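Local coordinates for putative cytosolic protein (Geobacillus zalihae, PDB 6AHX) that senses copper as the regulator of a copper-sensing operon, probably repressing transcription until copper binding makes it release its operator DNA, at the interface of chains A and B. Sequence-based numbering; all coordinates share one arbitrary frame. Chains: chain A/B, Putative cytosolic protein.

Contact 1: the interface of chains A and B. Residues chain A 36-37, 40-41, 49, 53; chain B 18, 22-23, 26, 67.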
loop_
_atom_site.group_PDB
_atom_site.type_symbol
_atom_site.label_atom_id
_atom_site.label_comp_id
_atom_site.label_asym_id
_atom_site.label_seq_id
_atom_site.Cartn_x
_atom_site.Cartn_y
_atom_site.Cartn_z
ATOM N N ILE A 36 7.192 -4.417 5.423
ATOM C CA ILE A 36 7.930 -4.396 4.162
ATOM C C ILE A 36 9.060 -3.389 4.217
ATOM O O ILE A 36 10.175 -3.673 3.788
ATOM C CB ILE A 36 7.030 -4.137 2.919
ATOM C CG1 ILE A 36 5.927 -5.223 2.755
ATOM C CG2 ILE A 36 7.902 -4.071 1.651
ATOM C CD1 ILE A 36 4.948 -4.948 1.640
ATOM N N LYS A 37 8.750 -2.221 4.756
ATOM C CA LYS A 37 9.782 -1.214 5.078
ATOM C C LYS A 37 10.940 -1.805 5.964
ATOM O O LYS A 37 12.136 -1.557 5.713
ATOM C CB LYS A 37 9.105 -0.019 5.758
ATOM C CG LYS A 37 10.060 1.097 6.180
ATOM C CD LYS A 37 9.397 2.070 7.102
ATOM C CE LYS A 37 9.256 1.410 8.456
ATOM N NZ LYS A 37 8.507 2.335 9.358
ATOM N N ALA A 40 13.095 -4.295 4.012
ATOM C CA ALA A 40 14.076 -3.555 3.236
ATOM C C ALA A 40 15.195 -3.049 4.125
ATOM O O ALA A 40 16.357 -3.251 3.852
ATOM C CB ALA A 40 13.419 -2.381 2.477
ATOM N N ALA A 41 14.844 -2.425 5.222
ATOM C CA ALA A 41 15.847 -1.925 6.164
ATOM C C ALA A 41 16.784 -3.002 6.699
ATOM O O ALA A 41 17.919 -2.707 6.901
ATOM C CB ALA A 41 15.185 -1.219 7.310
ATOM N N ILE A 49 10.620 -9.431 -0.658
ATOM C CA ILE A 49 10.138 -8.068 -0.627
ATOM C C ILE A 49 9.121 -7.835 -1.727
ATOM O O ILE A 49 8.016 -7.321 -1.454
ATOM C CB ILE A 49 11.284 -7.059 -0.624
ATOM C CG1 ILE A 49 12.091 -7.191 0.700
ATOM C CG2 ILE A 49 10.744 -5.643 -0.804
ATOM C CD1 ILE A 49 13.222 -6.188 0.879
ATOM N N ILE A 53 5.150 -6.732 -1.685
ATOM C CA ILE A 53 4.604 -5.572 -2.342
ATOM C C ILE A 53 3.397 -5.939 -3.191
ATOM O O ILE A 53 2.392 -5.200 -3.267
ATOM C CB ILE A 53 5.654 -4.827 -3.171
ATOM C CG1 ILE A 53 6.691 -4.168 -2.224
ATOM C CG2 ILE A 53 5.017 -3.694 -3.988
ATOM C CD1 ILE A 53 7.887 -3.498 -2.890
ATOM N N TYR B 18 19.737 -2.152 0.435
ATOM C CA TYR B 18 18.773 -1.349 -0.357
ATOM C C TYR B 18 19.094 0.106 -0.205
ATOM O O TYR B 18 19.412 0.565 0.896
ATOM C CB TYR B 18 17.297 -1.642 0.034
ATOM C CG TYR B 18 16.929 -3.056 -0.295
ATOM C CD1 TYR B 18 16.663 -3.429 -1.582
ATOM C CD2 TYR B 18 16.915 -4.031 0.674
ATOM C CE1 TYR B 18 16.349 -4.736 -1.884
ATOM C CE2 TYR B 18 16.608 -5.353 0.390
ATOM C CZ TYR B 18 16.344 -5.700 -0.880
ATOM O OH TYR B 18 16.091 -6.989 -1.185
ATOM N N VAL B 22 14.789 3.778 -1.314
ATOM C CA VAL B 22 13.821 2.652 -1.233
ATOM C C VAL B 22 13.164 2.559 0.145
ATOM O O VAL B 22 11.966 2.489 0.249
ATOM C CB VAL B 22 14.456 1.304 -1.551
ATOM C CG1 VAL B 22 13.520 0.179 -1.182
ATOM C CG2 VAL B 22 14.804 1.226 -3.042
ATOM N N ILE B 23 13.965 2.583 1.182
ATOM C CA ILE B 23 13.439 2.474 2.514
ATOM C C ILE B 23 12.501 3.651 2.813
ATOM O O ILE B 23 11.385 3.480 3.382
ATOM C CB ILE B 23 14.591 2.309 3.553
ATOM C CG1 ILE B 23 15.209 0.899 3.436
ATOM C CG2 ILE B 23 14.065 2.409 4.984
ATOM C CD1 ILE B 23 16.593 0.832 2.867
ATOM N N LEU B 26 9.148 3.468 1.064
ATOM C CA LEU B 26 8.325 2.546 1.781
ATOM C C LEU B 26 7.780 3.185 3.035
ATOM O O LEU B 26 6.610 2.971 3.375
ATOM C CB LEU B 26 9.070 1.227 2.084
ATOM C CG LEU B 26 9.216 0.293 0.874
ATOM C CD1 LEU B 26 10.234 -0.808 1.193
ATOM C CD2 LEU B 26 7.903 -0.316 0.347
ATOM N N ILE B 67 13.393 -1.407 -7.075
ATOM C CA ILE B 67 14.080 -2.475 -6.393
ATOM C C ILE B 67 14.511 -3.527 -7.397
ATOM O O ILE B 67 15.634 -4.002 -7.354
ATOM C CB ILE B 67 13.158 -3.137 -5.335
ATOM C CG1 ILE B 67 12.874 -2.159 -4.146
ATOM C CG2 ILE B 67 13.694 -4.521 -4.832
ATOM C CD1 ILE B 67 11.735 -2.672 -3.248
HETATM O O HOH W 1 18.986 -2.565 3.245
#
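The two long first helices of a CsoR-type, all-helical dimer run antiparallel, and here A:Ala40, near the end of helix 20-41 of chain A, meets B:Tyr18, B:Ile23 and B:Leu26 around the start of the same helix in chain B. The A:Ala40 methyl carbon CB sits between two branches of the partner, B:Leu26 CD1 at 3.8 Å and B:Ile23 CG1 at 3.9 Å. B:Leu26 has CG anti to its carbonyl carbon (chi1 -76°), which carries its two methyls toward chain A; CD2 meets A:Ile36 CG2, the side chains crossing near a right angle, while its CB runs against A:Lys37 CB. B:Tyr18 comes from beyond the helix start. Its ring carbon CD2 lies 3.3 Å from the carbonyl oxygen A:Ala40 O, whereas A:Ile49 reaches tip to tip and sets CD1 over one face of the ring, at its CE2-CZ rim, 3.5 Å from CE2. A water lies 2.8 Å from A:Ala40 O and 2.9 Å from B:Tyr18 N (168° at H), bridging the two backbone groups at the margin of an otherwise apolar patch. Deeper in, B:Ile67 CD1 touches both A:Ile49 CG2 and, tip to tip, A:Ile53 CD1, each at 4.0 Å. The patch thus ties both long helices of chain A, 20-41 and 46-70, to both of chain B at one end of the bundle; its two-fold twin does so at the other.

Contact 2: the interface of chains A and B. Residues chain A 29, 33, 56-57, 60; chain B 29, 33, 56-57, 60.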
loop_
_atom_site.group_PDB
_atom_site.type_symbol
_atom_site.label_atom_id
_atom_site.label_comp_id
_atom_site.label_asym_id
_atom_site.label_seq_id
_atom_site.Cartn_x
_atom_site.Cartn_y
_atom_site.Cartn_z
ATOM N N ILE A 29 -3.174 -3.272 6.174
ATOM C CA ILE A 29 -2.346 -2.917 5.050
ATOM C C ILE A 29 -1.291 -1.954 5.532
ATOM O O ILE A 29 -0.137 -2.061 5.159
ATOM C CB ILE A 29 -3.151 -2.302 3.896
ATOM C CG1 ILE A 29 -4.091 -3.309 3.270
ATOM C CG2 ILE A 29 -2.185 -1.827 2.805
ATOM C CD1 ILE A 29 -5.182 -2.679 2.508
ATOM N N VAL A 33 2.760 -2.728 5.160
ATOM C CA VAL A 33 3.773 -1.835 4.533
ATOM C C VAL A 33 4.922 -1.507 5.494
ATOM O O VAL A 33 6.125 -1.523 5.069
ATOM C CB VAL A 33 3.182 -0.521 3.904
ATOM C CG1 VAL A 33 4.303 0.256 3.210
ATOM C CG2 VAL A 33 2.109 -0.782 2.866
ATOM N N VAL A 56 0.377 -6.504 -1.021
ATOM C CA VAL A 56 -0.224 -5.250 -0.630
ATOM C C VAL A 56 -1.025 -4.580 -1.758
ATOM O O VAL A 56 -2.109 -4.061 -1.518
ATOM C CB VAL A 56 0.847 -4.276 -0.068
ATOM C CG1 VAL A 56 0.232 -2.902 0.190
ATOM C CG2 VAL A 56 1.448 -4.800 1.235
ATOM N N ARG A 57 -0.492 -4.556 -2.990
ATOM C CA ARG A 57 -1.249 -4.038 -4.160
ATOM C C ARG A 57 -2.589 -4.756 -4.364
ATOM O O ARG A 57 -3.604 -4.154 -4.687
ATOM C CB ARG A 57 -0.380 -4.029 -5.418
ATOM C CG ARG A 57 0.829 -3.055 -5.300
ATOM C CD ARG A 57 1.592 -2.851 -6.632
ATOM N NE ARG A 57 0.799 -2.094 -7.638
ATOM C CZ ARG A 57 0.194 -2.610 -8.705
ATOM N NH1 ARG A 57 0.255 -3.872 -8.957
ATOM N NH2 ARG A 57 -0.499 -1.842 -9.542
ATOM N N LEU A 60 -4.999 -3.783 -1.438
ATOM C CA LEU A 60 -5.507 -2.434 -1.718
ATOM C C LEU A 60 -6.592 -2.435 -2.831
ATOM O O LEU A 60 -7.617 -1.776 -2.733
ATOM C CB LEU A 60 -4.359 -1.463 -2.081
ATOM C CG LEU A 60 -3.496 -0.898 -0.921
ATOM C CD1 LEU A 60 -2.169 -0.360 -1.431
ATOM C CD2 LEU A 60 -4.166 0.204 -0.079
ATOM N N ILE B 29 4.917 5.590 1.863
ATOM C CA ILE B 29 3.767 4.806 1.497
ATOM C C ILE B 29 3.090 4.347 2.763
ATOM O O ILE B 29 1.877 4.376 2.866
ATOM C CB ILE B 29 4.130 3.603 0.614
ATOM C CG1 ILE B 29 4.639 4.038 -0.743
ATOM C CG2 ILE B 29 2.877 2.748 0.387
ATOM C CD1 ILE B 29 5.417 2.991 -1.426
ATOM N N VAL B 33 -0.852 5.265 3.637
ATOM C CA VAL B 33 -1.922 4.296 3.999
ATOM C C VAL B 33 -2.571 4.634 5.348
ATOM O O VAL B 33 -3.838 4.564 5.474
ATOM C CB VAL B 33 -1.477 2.789 3.960
ATOM C CG1 VAL B 33 -2.684 1.897 4.252
ATOM C CG2 VAL B 33 -0.920 2.363 2.615
ATOM N N VAL B 56 -1.458 5.067 -3.961
ATOM C CA VAL B 56 -0.618 4.131 -3.251
ATOM C C VAL B 56 -0.242 2.895 -4.085
ATOM O O VAL B 56 0.901 2.454 -4.051
ATOM C CB VAL B 56 -1.276 3.705 -1.910
ATOM C CG1 VAL B 56 -0.461 2.597 -1.246
ATOM C CG2 VAL B 56 -1.385 4.884 -0.944
ATOM N N ARG B 57 -1.201 2.304 -4.815
ATOM C CA ARG B 57 -0.898 1.182 -5.742
ATOM C C ARG B 57 0.172 1.542 -6.780
ATOM O O ARG B 57 1.045 0.751 -7.110
ATOM C CB ARG B 57 -2.178 0.628 -6.372
ATOM C CG ARG B 57 -3.132 -0.009 -5.320
ATOM C CD ARG B 57 -4.320 -0.778 -5.948
ATOM N NE ARG B 57 -3.896 -2.024 -6.639
ATOM C CZ ARG B 57 -3.808 -2.196 -7.956
ATOM N NH1 ARG B 57 -4.100 -1.242 -8.770
ATOM N NH2 ARG B 57 -3.409 -3.355 -8.474
ATOM N N LEU B 60 3.612 1.938 -4.956
ATOM C CA LEU B 60 4.120 0.589 -4.678
ATOM C C LEU B 60 4.687 -0.099 -5.952
ATOM O O LEU B 60 5.737 -0.724 -5.933
ATOM C CB LEU B 60 3.035 -0.298 -4.021
ATOM C CG LEU B 60 2.752 -0.091 -2.509
ATOM C CD1 LEU B 60 1.400 -0.664 -2.118
ATOM C CD2 LEU B 60 3.812 -0.676 -1.556
#
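A:Leu60 and B:Leu60 meet at the apolar centre, CD1 to CD1 at 3.6 Å, their side chains crossing at about a right angle. Each of these methyls also presses on a valine of the partner: A:Val56 CG1 lies 3.4 Å from B:Leu60 CD1, and the exchanged pair is just as tight, closer than ordinary van der Waals contact. A:Val56 and B:Val56 hold CG1 anti to the backbone N (chi1 173°), which puts that methyl on the leucine. On the helix 20-41 side, A:Val33 CG1 packs at 4.0 Å on B:Ile29 CG2, again crosswise, with the twin contact formed by A:Ile29 and B:Val33. Moving the other way, the core gives way to the arginines: the aliphatic A:Arg57 CG lies alongside B:Leu60 CB at 3.8 Å, the two side chains running antiparallel. The chain then bends at chi3 (69°), and A:Arg57 NE donates to the helix carbonyl B:Arg57 O at 2.9 Å, nearly straight and in the guanidinium plane; B:Arg57 NE returns the bond to A:Arg57 O. This reciprocal pair probably eases the approach of two like charges. The guanidinium planes are 35° apart, and over the rim of each lies the other's terminal nitrogen, A:Arg57 NH2 to B:Arg57 NH2 at 3.4 Å.

Contact 3: the interface of chains A and B. Residues chain A 30, 34, 37; chain B 30, 34, 37.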
loop_
_atom_site.group_PDB
_atom_site.type_symbol
_atom_site.label_atom_id
_atom_site.label_comp_id
_atom_site.label_asym_id
_atom_site.label_seq_id
_atom_site.Cartn_x
_atom_site.Cartn_y
_atom_site.Cartn_z
ATOM N N GLU A 30 -1.668 -1.041 6.423
ATOM C CA GLU A 30 -0.661 -0.158 7.048
ATOM C C GLU A 30 0.495 -0.916 7.735
ATOM O O GLU A 30 1.659 -0.662 7.414
ATOM C CB GLU A 30 -1.345 0.820 7.997
ATOM C CG GLU A 30 -0.405 1.905 8.493
ATOM C CD GLU A 30 -0.900 2.637 9.700
ATOM O OE1 GLU A 30 -2.140 2.701 9.890
ATOM O OE2 GLU A 30 -0.019 3.196 10.391
ATOM N N ARG A 34 4.561 -1.284 6.779
ATOM C CA ARG A 34 5.546 -1.094 7.825
ATOM C C ARG A 34 6.521 -2.243 7.874
ATOM O O ARG A 34 7.725 -2.043 8.062
ATOM C CB ARG A 34 4.888 -0.940 9.186
ATOM C CG ARG A 34 5.909 -0.797 10.326
ATOM C CD ARG A 34 5.373 -0.132 11.617
ATOM N NE ARG A 34 4.027 -0.598 12.012
ATOM C CZ ARG A 34 2.839 0.046 11.826
ATOM N NH1 ARG A 34 1.702 -0.545 12.252
ATOM N NH2 ARG A 34 2.737 1.274 11.236
ATOM N N LYS A 37 8.750 -2.221 4.756
ATOM C CA LYS A 37 9.782 -1.214 5.078
ATOM C C LYS A 37 10.940 -1.805 5.964
ATOM O O LYS A 37 12.136 -1.557 5.713
ATOM C CB LYS A 37 9.105 -0.019 5.758
ATOM C CG LYS A 37 10.060 1.097 6.180
ATOM C CD LYS A 37 9.397 2.070 7.102
ATOM C CE LYS A 37 9.256 1.410 8.456
ATOM N NZ LYS A 37 8.507 2.335 9.358
ATOM N N GLU B 30 3.879 3.982 3.770
ATOM C CA GLU B 30 3.294 3.659 5.089
ATOM C C GLU B 30 2.413 4.784 5.675
ATOM O O GLU B 30 1.251 4.532 6.004
ATOM C CB GLU B 30 4.393 3.233 6.056
ATOM C CG GLU B 30 3.842 2.666 7.353
ATOM C CD GLU B 30 4.839 2.603 8.465
ATOM O OE1 GLU B 30 6.057 2.508 8.168
ATOM O OE2 GLU B 30 4.360 2.576 9.620
ATOM N N ARG B 34 -1.722 5.060 6.312
ATOM C CA ARG B 34 -2.202 5.541 7.591
ATOM C C ARG B 34 -3.204 6.654 7.417
ATOM O O ARG B 34 -4.214 6.713 8.126
ATOM C CB ARG B 34 -1.060 6.032 8.465
ATOM C CG ARG B 34 -1.542 6.605 9.807
ATOM C CD ARG B 34 -0.482 6.637 10.934
ATOM N NE ARG B 34 0.853 7.087 10.484
ATOM C CZ ARG B 34 1.941 6.311 10.214
ATOM N NH1 ARG B 34 3.082 6.907 9.803
ATOM N NH2 ARG B 34 1.944 4.951 10.347
ATOM N N LYS B 37 -6.442 5.290 5.885
ATOM C CA LYS B 37 -7.153 4.710 7.042
ATOM C C LYS B 37 -7.940 5.794 7.867
ATOM O O LYS B 37 -9.106 5.587 8.260
ATOM C CB LYS B 37 -6.139 3.963 7.916
ATOM C CG LYS B 37 -6.729 3.333 9.177
ATOM C CD LYS B 37 -5.660 2.900 10.129
ATOM C CE LYS B 37 -5.084 4.139 10.779
ATOM N NZ LYS B 37 -3.949 3.727 11.658
#
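A:Glu30 sends CG anti to its backbone N (chi1 -170°) and stays extended beyond it, so its carboxylate reaches past the partner's helix backbone, whereas B:Arg34 also starts anti but bends at chi3 (43°), folding its guanidinium back toward that carboxylate. B:Arg34 NH2 donates to A:Glu30 OE2 at 2.6 Å, a short and somewhat bent salt bridge. The approach is on the anti side of the oxygen, tilted out of the carboxylate plane, and the two flat groups stand 62° apart, so the pair is single-toothed. The other oxygen, A:Glu30 OE1, offers its syn lone pair to the amine of B:Lys37, with NZ at 2.7 Å, the side chains crossing at about a right angle. Each carboxylate is therefore gripped at both oxygens by basic side chains of the partner. Its carbon also rests on the arginine stem, A:Glu30 CD lying 3.6 Å from B:Arg34 CB. B:Glu30 is held identically by A:Arg34 and A:Lys37. A:Arg34 NH2 also looks back to A:Glu30 OE2 in a weak bond, the oxygen at 3.5 Å in the guanidinium plane, and likewise in chain B. The OE2 atoms of A:Glu30 and B:Glu30 come within 4.5 Å, an approach of like charges that the two guanidinium groups, each near both oxygens, probably offset. This symmetric ionic cluster probably helps to hold the antiparallel helices 20-41 in register and to fix the dimer of the copper sensor.

Contacts 2 and 3 both straddle the middle of the two-fold interface, their C-alpha centres about 8 Å apart, whereas contact 1 lies about 12 Å from each, toward one end of the bundle. Helix 20-41 of both chains takes part in all three, and helix 46-70 joins in contacts 1 and 2. A:Lys37 links contacts 1 and 3, its stem serving the apolar layer and its amine the charged cluster. With the twin of contact 1 at the opposite end, mainly apolar ends, a hydrophobic middle and ionic pairing combine along the dimer interface, consistent with the oligomers typical of CsoR proteins.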